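Local coordinates for dihydropteroate synthase (PDB 6PZ2), which probably catalyses the joining of p-aminobenzoate to a dihydropterin pyrophosphate, giving dihydropteroate, a step of bacterial folate synthesis, at residues D148-K154 / R195-D201; I127-D131 / V169-K173; L228-I232 / V248-N254. One frame throughout, in Å; residues are numbered along the deposited sequence.

In the fold
The chain is a TIM barrel of the pterin-binding enzyme family, and all three contacts lie in its outer layer of helices and loops. None is fully core. Contact 1 joins the start of helix 149-166 to Arg195 and the 3-10 segment 196-201, and contact 2 joins the end of helix 123-129 to the loop that follows helix 149-166. Their centres are about 24 Å apart. Contact 1 is rich in salt bridges, while contact 2 pairs a small apolar patch with lysines at the surface. Contact 3 lies across the chain's centre from contact 2, beside the second subunit. No hydrogen bond joins segments 228-232 and 248-254, though Asn254 of one helix bonds Thr235 of the other.

Contact 1 (D148-K154 / R195-D201); sequences DIMESIK and RLNELKD. With SO4 (sulfate ion), chain E.
Asp148 and Arg195 come from opposite directions and form a salt bridge, end-on through NH1 and NH2. Arg195 NH1 reaches Asp148 OD1 at 2.7 Å, in the guanidinium plane and on the syn lone pair. Arg195 NH2 reaches Asp148 OD2 at 3.2 Å and tilts out of plane, since the two flat groups stand 44° apart. The adjoining edge, NE and NH2, is held side-on by Glu198. Arg195 NE donates to Glu198 OE2 at 2.7 Å, and NH2 donates to OE1. Glu191 also pairs with NH1. Asp148 is the N-cap of helix 149-166. Asp148 OD2 takes Glu151 N at 3.0 Å on the carboxylate face opposite to Arg195 NH2.

A second, weaker salt bridge joins Lys154 NZ to Asp201 OD2 at 3.2 Å. The extended lysine chain carries NZ to one water, which also donates to Glu151 OE2 and Glu198 OE1.

Met150 packs on both a charged and an apolar group. Met150 CG sits over the centre of one guanidinium face, 3.5 Å from Arg195 CZ. Bends at chi2 and chi3 bring Met150 CE within 3.7 Å of Leu199 CD2. Ile153 CG2 makes apolar contact with the same methyl.

Arg195 is thus fixed in rotation by carboxylates at its edge and a methylene on its face. Asp148, Glu198 and Glu191 probably balance its charge, and the helix start is tied to the 3-10 segment.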
loop_
_atom_site.group_PDB
_atom_site.type_symbol
_atom_site.label_atom_id
_atom_site.label_comp_id
_atom_site.label_asym_id
_atom_site.label_seq_id
_atom_site.Cartn_x
_atom_site.Cartn_y
_atom_site.Cartn_z
ATOM N N ASP A 148 -26.921 -7.464 -7.830
ATOM C CA ASP A 148 -25.589 -7.428 -7.261
ATOM C C ASP A 148 -24.720 -6.480 -8.107
ATOM O O ASP A 148 -24.640 -6.630 -9.338
ATOM C CB ASP A 148 -25.004 -8.845 -7.203
ATOM C CG ASP A 148 -23.557 -8.861 -6.738
ATOM O OD1 ASP A 148 -23.331 -8.687 -5.532
ATOM O OD2 ASP A 148 -22.664 -8.989 -7.595
ATOM N N ILE A 149 -24.076 -5.516 -7.454
ATOM C CA ILE A 149 -23.259 -4.531 -8.146
ATOM C C ILE A 149 -22.186 -5.210 -9.007
ATOM O O ILE A 149 -21.983 -4.781 -10.135
ATOM C CB ILE A 149 -22.651 -3.492 -7.187
ATOM C CG1 ILE A 149 -21.921 -2.398 -7.969
ATOM C CG2 ILE A 149 -21.746 -4.129 -6.147
ATOM C CD1 ILE A 149 -21.787 -1.128 -7.190
ATOM N N MET A 150 -21.556 -6.289 -8.574
ATOM C CA MET A 150 -20.507 -6.862 -9.428
ATOM C C MET A 150 -21.120 -7.605 -10.619
ATOM O O MET A 150 -20.498 -7.692 -11.699
ATOM C CB MET A 150 -19.617 -7.824 -8.636
ATOM C CG MET A 150 -18.874 -7.159 -7.511
ATOM S SD MET A 150 -17.860 -5.753 -8.041
ATOM C CE MET A 150 -16.622 -6.607 -9.017
ATOM N N GLU A 151 -22.320 -8.166 -10.437
ATOM C CA GLU A 151 -23.029 -8.798 -11.556
ATOM C C GLU A 151 -23.394 -7.703 -12.573
ATOM O O GLU A 151 -23.225 -7.969 -13.756
ATOM C CB GLU A 151 -24.291 -9.565 -11.129
ATOM C CG GLU A 151 -24.128 -11.053 -10.814
ATOM C CD GLU A 151 -22.749 -11.699 -10.921
ATOM O OE1 GLU A 151 -22.387 -12.148 -12.034
ATOM O OE2 GLU A 151 -22.039 -11.784 -9.886
ATOM N N SER A 152 -23.884 -6.524 -12.147
ATOM C CA SER A 152 -24.236 -5.454 -13.090
ATOM C C SER A 152 -23.001 -5.037 -13.891
ATOM O O SER A 152 -23.104 -4.860 -15.096
ATOM C CB SER A 152 -24.814 -4.234 -12.445
ATOM O OG SER A 152 -25.643 -4.652 -11.388
ATOM N N ILE A 153 -21.874 -4.888 -13.202
ATOM C CA ILE A 153 -20.674 -4.397 -13.833
ATOM C C ILE A 153 -20.264 -5.414 -14.895
ATOM O O ILE A 153 -19.958 -5.042 -16.039
ATOM C CB ILE A 153 -19.564 -4.099 -12.805
ATOM C CG1 ILE A 153 -19.885 -2.827 -12.021
ATOM C CG2 ILE A 153 -18.186 -4.014 -13.440
ATOM C CD1 ILE A 153 -19.129 -2.736 -10.719
ATOM N N LYS A 154 -20.334 -6.679 -14.544
ATOM C CA LYS A 154 -19.915 -7.699 -15.506
ATOM C C LYS A 154 -20.876 -7.763 -16.702
ATOM O O LYS A 154 -20.432 -8.003 -17.833
ATOM C CB LYS A 154 -19.843 -9.074 -14.844
ATOM C CG LYS A 154 -18.609 -9.306 -13.983
ATOM C CD LYS A 154 -18.712 -10.627 -13.254
ATOM C CE LYS A 154 -17.415 -11.112 -12.650
ATOM N NZ LYS A 154 -17.581 -12.490 -12.133
ATOM N N ARG A 195 -14.195 -6.590 -3.851
ATOM C CA ARG A 195 -14.551 -7.768 -4.671
ATOM C C ARG A 195 -13.865 -7.741 -6.047
ATOM O O ARG A 195 -14.153 -8.563 -6.903
ATOM C CB ARG A 195 -16.076 -7.847 -4.787
ATOM C CG ARG A 195 -16.773 -8.003 -3.436
ATOM C CD ARG A 195 -18.296 -7.947 -3.546
ATOM N NE ARG A 195 -18.772 -9.030 -4.391
ATOM C CZ ARG A 195 -20.000 -9.101 -4.865
ATOM N NH1 ARG A 195 -20.875 -8.195 -4.466
ATOM N NH2 ARG A 195 -20.297 -10.007 -5.781
ATOM N N LEU A 196 -12.912 -6.845 -6.232
ATOM C CA LEU A 196 -12.366 -6.529 -7.536
ATOM C C LEU A 196 -11.869 -7.801 -8.209
ATOM O O LEU A 196 -11.964 -7.883 -9.431
ATOM C CB LEU A 196 -11.250 -5.485 -7.394
ATOM C CG LEU A 196 -10.728 -4.866 -8.686
ATOM C CD1 LEU A 196 -11.846 -4.140 -9.423
ATOM C CD2 LEU A 196 -9.587 -3.897 -8.400
ATOM N N ASN A 197 -11.400 -8.784 -7.453
ATOM C CA ASN A 197 -10.817 -9.992 -8.071
ATOM C C ASN A 197 -11.885 -10.771 -8.851
ATOM O O ASN A 197 -11.528 -11.581 -9.721
ATOM C CB ASN A 197 -10.174 -10.957 -7.063
ATOM C CG ASN A 197 -11.204 -11.664 -6.200
ATOM O OD1 ASN A 197 -11.924 -11.047 -5.398
ATOM N ND2 ASN A 197 -11.352 -12.960 -6.438
ATOM N N GLU A 198 -13.176 -10.583 -8.565
ATOM C CA GLU A 198 -14.247 -11.298 -9.319
ATOM C C GLU A 198 -14.182 -10.906 -10.809
ATOM O O GLU A 198 -14.623 -11.668 -11.667
ATOM C CB GLU A 198 -15.635 -10.984 -8.732
ATOM C CG GLU A 198 -15.892 -11.525 -7.321
ATOM C CD GLU A 198 -17.191 -11.108 -6.630
ATOM O OE1 GLU A 198 -18.219 -10.911 -7.315
ATOM O OE2 GLU A 198 -17.178 -10.931 -5.388
ATOM N N LEU A 199 -13.613 -9.746 -11.159
ATOM C CA LEU A 199 -13.532 -9.306 -12.567
ATOM C C LEU A 199 -12.512 -10.139 -13.338
ATOM O O LEU A 199 -12.545 -10.099 -14.570
ATOM C CB LEU A 199 -13.098 -7.848 -12.701
ATOM C CG LEU A 199 -14.059 -6.792 -12.176
ATOM C CD1 LEU A 199 -13.618 -5.432 -12.700
ATOM C CD2 LEU A 199 -15.503 -7.101 -12.547
ATOM N N LYS A 200 -11.630 -10.849 -12.645
ATOM C CA LYS A 200 -10.625 -11.660 -13.345
ATOM C C LYS A 200 -11.294 -12.775 -14.165
ATOM O O LYS A 200 -10.725 -13.232 -15.141
ATOM C CB LYS A 200 -9.642 -12.289 -12.359
ATOM C CG LYS A 200 -8.434 -11.441 -11.978
ATOM C CD LYS A 200 -7.371 -12.242 -11.226
ATOM C CE LYS A 200 -7.741 -12.511 -9.778
ATOM N NZ LYS A 200 -7.072 -13.723 -9.244
ATOM N N ASP A 201 -12.501 -13.202 -13.800
ATOM C CA ASP A 201 -13.201 -14.298 -14.508
ATOM C C ASP A 201 -13.468 -13.914 -15.965
ATOM O O ASP A 201 -13.627 -14.819 -16.773
ATOM C CB ASP A 201 -14.554 -14.672 -13.881
ATOM C CG ASP A 201 -14.521 -14.881 -12.370
ATOM O OD1 ASP A 201 -13.407 -14.903 -11.799
ATOM O OD2 ASP A 201 -15.607 -14.991 -11.753
HETATM S S SO4 E . -28.990 -3.549 -12.808
HETATM O O1 SO4 E . -30.426 -3.872 -12.629
HETATM O O2 SO4 E . -28.894 -2.308 -13.607
HETATM O O3 SO4 E . -28.339 -3.255 -11.503
HETATM O O4 SO4 E . -28.356 -4.707 -13.502
HETATM O O HOH W 1 -19.060 -11.717 -9.727
#

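Contact 2 (I127-D131 / V169-K173). With SO4 (sulfate ion), chain I.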
loop_
_atom_site.group_PDB
_atom_site.type_symbol
_atom_site.label_atom_id
_atom_site.label_comp_id
_atom_site.label_asym_id
_atom_site.label_seq_id
_atom_site.Cartn_x
_atom_site.Cartn_y
_atom_site.Cartn_z
ATOM N N ILE A 127 -12.710 2.641 -32.955
ATOM C CA ILE A 127 -11.632 1.845 -32.334
ATOM C C ILE A 127 -11.201 0.727 -33.282
ATOM O O ILE A 127 -9.988 0.446 -33.440
ATOM C CB ILE A 127 -12.046 1.341 -30.933
ATOM C CG1 ILE A 127 -11.975 2.497 -29.926
ATOM C CG2 ILE A 127 -11.185 0.166 -30.488
ATOM C CD1 ILE A 127 -13.031 2.437 -28.874
ATOM N N GLY A 128 -12.223 0.086 -33.866
ATOM C CA GLY A 128 -12.009 -1.001 -34.838
ATOM C C GLY A 128 -11.231 -0.511 -36.049
ATOM O O GLY A 128 -10.225 -1.112 -36.446
ATOM N N LYS A 129 -11.697 0.615 -36.577
ATOM C CA LYS A 129 -11.118 1.245 -37.758
ATOM C C LYS A 129 -9.613 1.486 -37.592
ATOM O O LYS A 129 -8.896 1.308 -38.559
ATOM C CB LYS A 129 -11.853 2.560 -38.005
ATOM C CG LYS A 129 -11.309 3.488 -39.083
ATOM C CD LYS A 129 -12.307 4.642 -39.255
ATOM C CE LYS A 129 -12.025 5.590 -40.398
ATOM N NZ LYS A 129 -13.109 6.600 -40.496
ATOM N N TYR A 130 -9.136 1.913 -36.408
ATOM C CA TYR A 130 -7.724 2.226 -36.276
ATOM C C TYR A 130 -6.999 1.061 -35.609
ATOM O O TYR A 130 -5.813 1.156 -35.345
ATOM C CB TYR A 130 -7.510 3.569 -35.571
ATOM C CG TYR A 130 -7.964 4.740 -36.401
ATOM C CD1 TYR A 130 -7.148 5.319 -37.360
ATOM C CD2 TYR A 130 -9.255 5.218 -36.271
ATOM C CE1 TYR A 130 -7.591 6.376 -38.141
ATOM C CE2 TYR A 130 -9.723 6.262 -37.047
ATOM C CZ TYR A 130 -8.898 6.823 -38.005
ATOM O OH TYR A 130 -9.411 7.825 -38.775
ATOM N N ASP A 131 -7.701 -0.020 -35.308
ATOM C CA ASP A 131 -7.070 -1.107 -34.593
ATOM C C ASP A 131 -6.525 -0.606 -33.262
ATOM O O ASP A 131 -5.416 -0.950 -32.864
ATOM C CB ASP A 131 -5.882 -1.673 -35.367
ATOM C CG ASP A 131 -6.310 -2.853 -36.207
ATOM O OD1 ASP A 131 -6.587 -3.944 -35.627
ATOM O OD2 ASP A 131 -6.419 -2.635 -37.411
ATOM N N VAL A 169 -13.325 -5.047 -33.393
ATOM C CA VAL A 169 -12.257 -4.849 -32.413
ATOM C C VAL A 169 -11.730 -6.217 -31.962
ATOM O O VAL A 169 -12.472 -7.083 -31.560
ATOM C CB VAL A 169 -12.767 -4.032 -31.216
ATOM C CG1 VAL A 169 -11.684 -3.901 -30.164
ATOM C CG2 VAL A 169 -13.280 -2.661 -31.646
ATOM N N LYS A 170 -10.436 -6.442 -32.004
ATOM C CA LYS A 170 -9.914 -7.715 -31.487
ATOM C C LYS A 170 -9.994 -7.772 -29.948
ATOM O O LYS A 170 -9.824 -6.777 -29.225
ATOM C CB LYS A 170 -8.490 -7.904 -32.013
ATOM C CG LYS A 170 -8.440 -8.266 -33.489
ATOM C CD LYS A 170 -7.050 -8.336 -34.050
ATOM C CE LYS A 170 -6.462 -6.963 -34.296
ATOM N NZ LYS A 170 -5.026 -7.051 -34.648
ATOM N N LYS A 171 -10.240 -8.970 -29.435
ATOM C CA LYS A 171 -10.352 -9.225 -27.994
ATOM C C LYS A 171 -9.077 -8.792 -27.268
ATOM O O LYS A 171 -9.150 -8.240 -26.195
ATOM C CB LYS A 171 -10.628 -10.705 -27.729
ATOM C CG LYS A 171 -12.110 -11.047 -27.695
ATOM C CD LYS A 171 -12.423 -12.528 -27.757
ATOM C CE LYS A 171 -13.915 -12.771 -27.637
ATOM N NZ LYS A 171 -14.237 -14.214 -27.541
ATOM N N GLU A 172 -7.927 -8.950 -27.894
ATOM C CA GLU A 172 -6.679 -8.652 -27.240
ATOM C C GLU A 172 -6.513 -7.134 -27.082
ATOM O O GLU A 172 -5.547 -6.699 -26.476
ATOM C CB GLU A 172 -5.532 -9.225 -28.068
ATOM C CG GLU A 172 -5.214 -8.333 -29.245
ATOM C CD GLU A 172 -4.526 -9.037 -30.396
ATOM O OE1 GLU A 172 -5.127 -9.987 -30.936
ATOM O OE2 GLU A 172 -3.403 -8.625 -30.741
ATOM N N LYS A 173 -7.413 -6.314 -27.623
ATOM C CA LYS A 173 -7.204 -4.882 -27.561
ATOM C C LYS A 173 -7.955 -4.292 -26.371
ATOM O O LYS A 173 -7.879 -3.083 -26.162
ATOM C CB LYS A 173 -7.770 -4.173 -28.794
ATOM C CG LYS A 173 -7.079 -4.515 -30.095
ATOM C CD LYS A 173 -5.621 -4.146 -30.082
ATOM C CE LYS A 173 -5.036 -4.336 -31.457
ATOM N NZ LYS A 173 -3.869 -3.455 -31.629
HETATM S S SO4 I . -2.622 -4.572 -34.949
HETATM O O1 SO4 I . -2.577 -3.976 -36.307
HETATM O O2 SO4 I . -3.665 -3.868 -34.171
HETATM O O3 SO4 I . -1.279 -4.459 -34.310
HETATM O O4 SO4 I . -3.057 -5.985 -35.014
HETATM O O HOH W 2 -9.016 -4.524 -33.251
#
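Ile127 and Val169 meet through branches set by their first torsions. Ile127 has chi1 -76°, which puts CG2 anti to its backbone N. Val169 has chi1 177°, which places CG2 beside its own backbone N. Ile127 CG2 and Val169 CG2 come within 3.7 Å. Val169 CG2 also lies 3.7 Å from Gly128 N, and the CA atoms of Gly128 and Val169 are 4.6 Å apart.

Lys173 is bent at chi2. Lys173 NZ donates to Asp131 O at 3.2 Å, from above the carbonyl plane and not along a lone pair. That carbonyl belongs to the residue that closes helix 123-129. Asp131 has positive phi, and its N bonds back to Gly128 O in a Schellman motif. Lys173 NZ also donates to O2 of a sulfate ion at 2.6 Å. Its backbone joins Val134 of the neighbouring strand 133-137.

Asp131 OD1 lies 3.3 Å from Lys170 CE. The salt bridge from OD1 to Lys170 NZ is long, and the place of that NZ is doubtful. A water accepts from Lys170 N at 2.7 Å and donates weakly to Asp131 OD1.

The apolar pair and the bond from Lys173 to the Asp131 carbonyl together join the helix end to the loop before strand 174-177. The sulfate probably comes from the crystallisation liquor, and its binding at Lys173 is consistent with positive charge at this surface.

Contact 3 (L228-I232 / V248-N254). With SO4 (sulfate ion), chain B.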
loop_
_atom_site.group_PDB
_atom_site.type_symbol
_atom_site.label_atom_id
_atom_site.label_comp_id
_atom_site.label_asym_id
_atom_site.label_seq_id
_atom_site.Cartn_x
_atom_site.Cartn_y
_atom_site.Cartn_z
ATOM N N LEU A 228 -2.406 10.482 -0.872
ATOM C CA LEU A 228 -1.516 9.541 -1.579
ATOM C C LEU A 228 -1.437 8.172 -0.874
ATOM O O LEU A 228 -1.364 7.152 -1.588
ATOM C CB LEU A 228 -0.131 10.189 -1.691
ATOM C CG LEU A 228 0.940 9.345 -2.375
ATOM C CD1 LEU A 228 0.432 8.759 -3.685
ATOM C CD2 LEU A 228 2.180 10.178 -2.603
ATOM N N GLU A 229 -1.429 8.081 0.468
ATOM C CA GLU A 229 -1.181 6.757 1.035
ATOM C C GLU A 229 -2.449 5.914 0.878
ATOM O O GLU A 229 -2.332 4.704 0.683
ATOM C CB GLU A 229 -0.551 6.629 2.431
ATOM C CG GLU A 229 -0.462 7.809 3.354
ATOM C CD GLU A 229 0.339 9.033 2.962
ATOM O OE1 GLU A 229 1.560 8.913 2.748
ATOM O OE2 GLU A 229 -0.302 10.108 2.892
ATOM N N GLY A 230 -3.628 6.521 0.842
ATOM C CA GLY A 230 -4.836 5.769 0.478
ATOM C C GLY A 230 -4.779 5.206 -0.933
ATOM O O GLY A 230 -5.188 4.066 -1.203
ATOM N N THR A 231 -4.288 6.021 -1.862
ATOM C CA THR A 231 -4.220 5.609 -3.239
ATOM C C THR A 231 -3.221 4.450 -3.352
ATOM O O THR A 231 -3.466 3.429 -4.028
ATOM C CB THR A 231 -3.771 6.786 -4.110
ATOM O OG1 THR A 231 -4.742 7.832 -3.988
ATOM C CG2 THR A 231 -3.505 6.353 -5.534
ATOM N N ILE A 232 -2.097 4.611 -2.661
ATOM C CA ILE A 232 -1.102 3.511 -2.645
ATOM C C ILE A 232 -1.745 2.241 -2.093
ATOM O O ILE A 232 -1.558 1.173 -2.656
ATOM C CB ILE A 232 0.174 3.914 -1.888
ATOM C CG1 ILE A 232 0.928 4.968 -2.700
ATOM C CG2 ILE A 232 1.046 2.701 -1.598
ATOM C CD1 ILE A 232 2.103 5.526 -1.955
ATOM N N VAL A 248 -2.799 6.961 -12.154
ATOM C CA VAL A 248 -2.378 7.681 -10.958
ATOM C C VAL A 248 -1.859 9.079 -11.296
ATOM O O VAL A 248 -1.315 9.298 -12.377
ATOM C CB VAL A 248 -1.306 6.904 -10.182
ATOM C CG1 VAL A 248 -1.887 5.615 -9.614
ATOM C CG2 VAL A 248 -0.081 6.636 -11.052
ATOM N N HIS A 249 -2.044 10.010 -10.351
ATOM C CA HIS A 249 -1.340 11.291 -10.399
ATOM C C HIS A 249 0.134 11.194 -9.979
ATOM O O HIS A 249 0.930 11.999 -10.425
ATOM C CB HIS A 249 -2.005 12.291 -9.466
ATOM C CG HIS A 249 -3.423 12.510 -9.847
ATOM N ND1 HIS A 249 -4.445 11.771 -9.279
ATOM C CD2 HIS A 249 -3.979 13.379 -10.718
ATOM C CE1 HIS A 249 -5.582 12.180 -9.804
ATOM N NE2 HIS A 249 -5.332 13.160 -10.700
ATOM N N ASP A 250 0.490 10.305 -9.058
ATOM C CA ASP A 250 1.806 10.320 -8.460
ATOM C C ASP A 250 2.507 9.054 -8.946
ATOM O O ASP A 250 2.348 7.951 -8.409
ATOM C CB ASP A 250 1.744 10.369 -6.931
ATOM C CG ASP A 250 0.988 11.566 -6.383
ATOM O OD1 ASP A 250 -0.212 11.439 -6.044
ATOM O OD2 ASP A 250 1.601 12.624 -6.327
ATOM N N VAL A 251 3.273 9.227 -9.983
ATOM C CA VAL A 251 3.726 8.054 -10.692
ATOM C C VAL A 251 4.789 7.285 -9.880
ATOM O O VAL A 251 4.715 6.050 -9.755
ATOM C CB VAL A 251 4.205 8.465 -12.094
ATOM C CG1 VAL A 251 5.036 7.364 -12.765
ATOM C CG2 VAL A 251 3.001 8.856 -12.955
ATOM N N TYR A 252 5.775 7.988 -9.341
ATOM C CA TYR A 252 6.950 7.346 -8.728
ATOM C C TYR A 252 6.529 6.494 -7.518
ATOM O O TYR A 252 6.853 5.301 -7.387
ATOM C CB TYR A 252 7.945 8.415 -8.266
ATOM C CG TYR A 252 9.148 7.842 -7.560
ATOM C CD1 TYR A 252 10.115 7.172 -8.289
ATOM C CD2 TYR A 252 9.278 7.892 -6.178
ATOM C CE1 TYR A 252 11.215 6.612 -7.660
ATOM C CE2 TYR A 252 10.364 7.320 -5.527
ATOM C CZ TYR A 252 11.345 6.707 -6.286
ATOM O OH TYR A 252 12.427 6.112 -5.719
ATOM N N GLU A 253 5.737 7.125 -6.658
ATOM C CA GLU A 253 5.305 6.513 -5.418
ATOM C C GLU A 253 4.463 5.278 -5.730
ATOM O O GLU A 253 4.721 4.196 -5.204
ATOM C CB GLU A 253 4.552 7.528 -4.560
ATOM C CG GLU A 253 5.419 8.684 -4.108
ATOM C CD GLU A 253 5.502 9.854 -5.086
ATOM O OE1 GLU A 253 4.957 9.784 -6.217
ATOM O OE2 GLU A 253 6.120 10.848 -4.712
ATOM N N ASN A 254 3.502 5.387 -6.641
ATOM C CA ASN A 254 2.716 4.207 -6.962
ATOM C C ASN A 254 3.591 3.149 -7.648
ATOM O O ASN A 254 3.367 1.967 -7.426
ATOM C CB ASN A 254 1.496 4.539 -7.810
ATOM C CG ASN A 254 0.420 5.229 -6.993
ATOM O OD1 ASN A 254 -0.352 4.541 -6.330
ATOM N ND2 ASN A 254 0.385 6.552 -7.063
HETATM S S SO4 B . -8.531 12.943 -12.430
HETATM O O1 SO4 B . -9.819 13.461 -11.916
HETATM O O2 SO4 B . -8.678 12.582 -13.858
HETATM O O3 SO4 B . -8.137 11.745 -11.656
HETATM O O4 SO4 B . -7.489 13.985 -12.290
#
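Leu228 packs against Asp250 and Glu253 where two neighbouring outer helices of the TIM barrel meet. Helix 228-240 is followed by strand 245-248 and then by helix 251-265, so the contact joins the helices on the two sides of one barrel strand in sequence. No hydrogen bond crosses between the segments.

The packing is mainly of methyls and methylenes against polar side chains. Leu228 has chi1 179°, with CG anti to the backbone N, and its two methyls part company. Leu228 CD1 meets Asp250 OD1 at 3.6 Å, and Leu228 CD2 lies on Glu253 CG at 3.9 Å, the leucine and glutamate side chains crossing at about a right angle. Ile232 continues the row. Ile232 CD1 lies 4.1 Å from Glu253 CB, and its CG1 approaches Asn254 OD1. Thr231 CG2 lies 3.7 Å from Asn254 OD1. The second subunit packs beside this row, its Ile232 on Ile232 and its Glu229 on Glu253.

The polar groups find their partners outside the two segments. Asn254 OD1 accepts from Thr235 OG1, further along the facing helix. Asp250 takes the N-cap position of helix 251-265, but its side chain makes no capping bond; OD1 has a long, weak ion pair with Arg212. His249, just after strand 245-248, donates from NE2 to sulfate O4 at 2.8 Å, with the oxygen in the ring plane, while ND1 bonds Ser211. Arg60 and Arg247 hold the same sulfate, consistent with an anion pocket near the pterin site, as in relatives.

At the start of helix 251-265, Asn254 ND2 donates to Asp250 O at 2.8 Å, nearly straight at 172°, with that oxygen in the Asn254 amide plane.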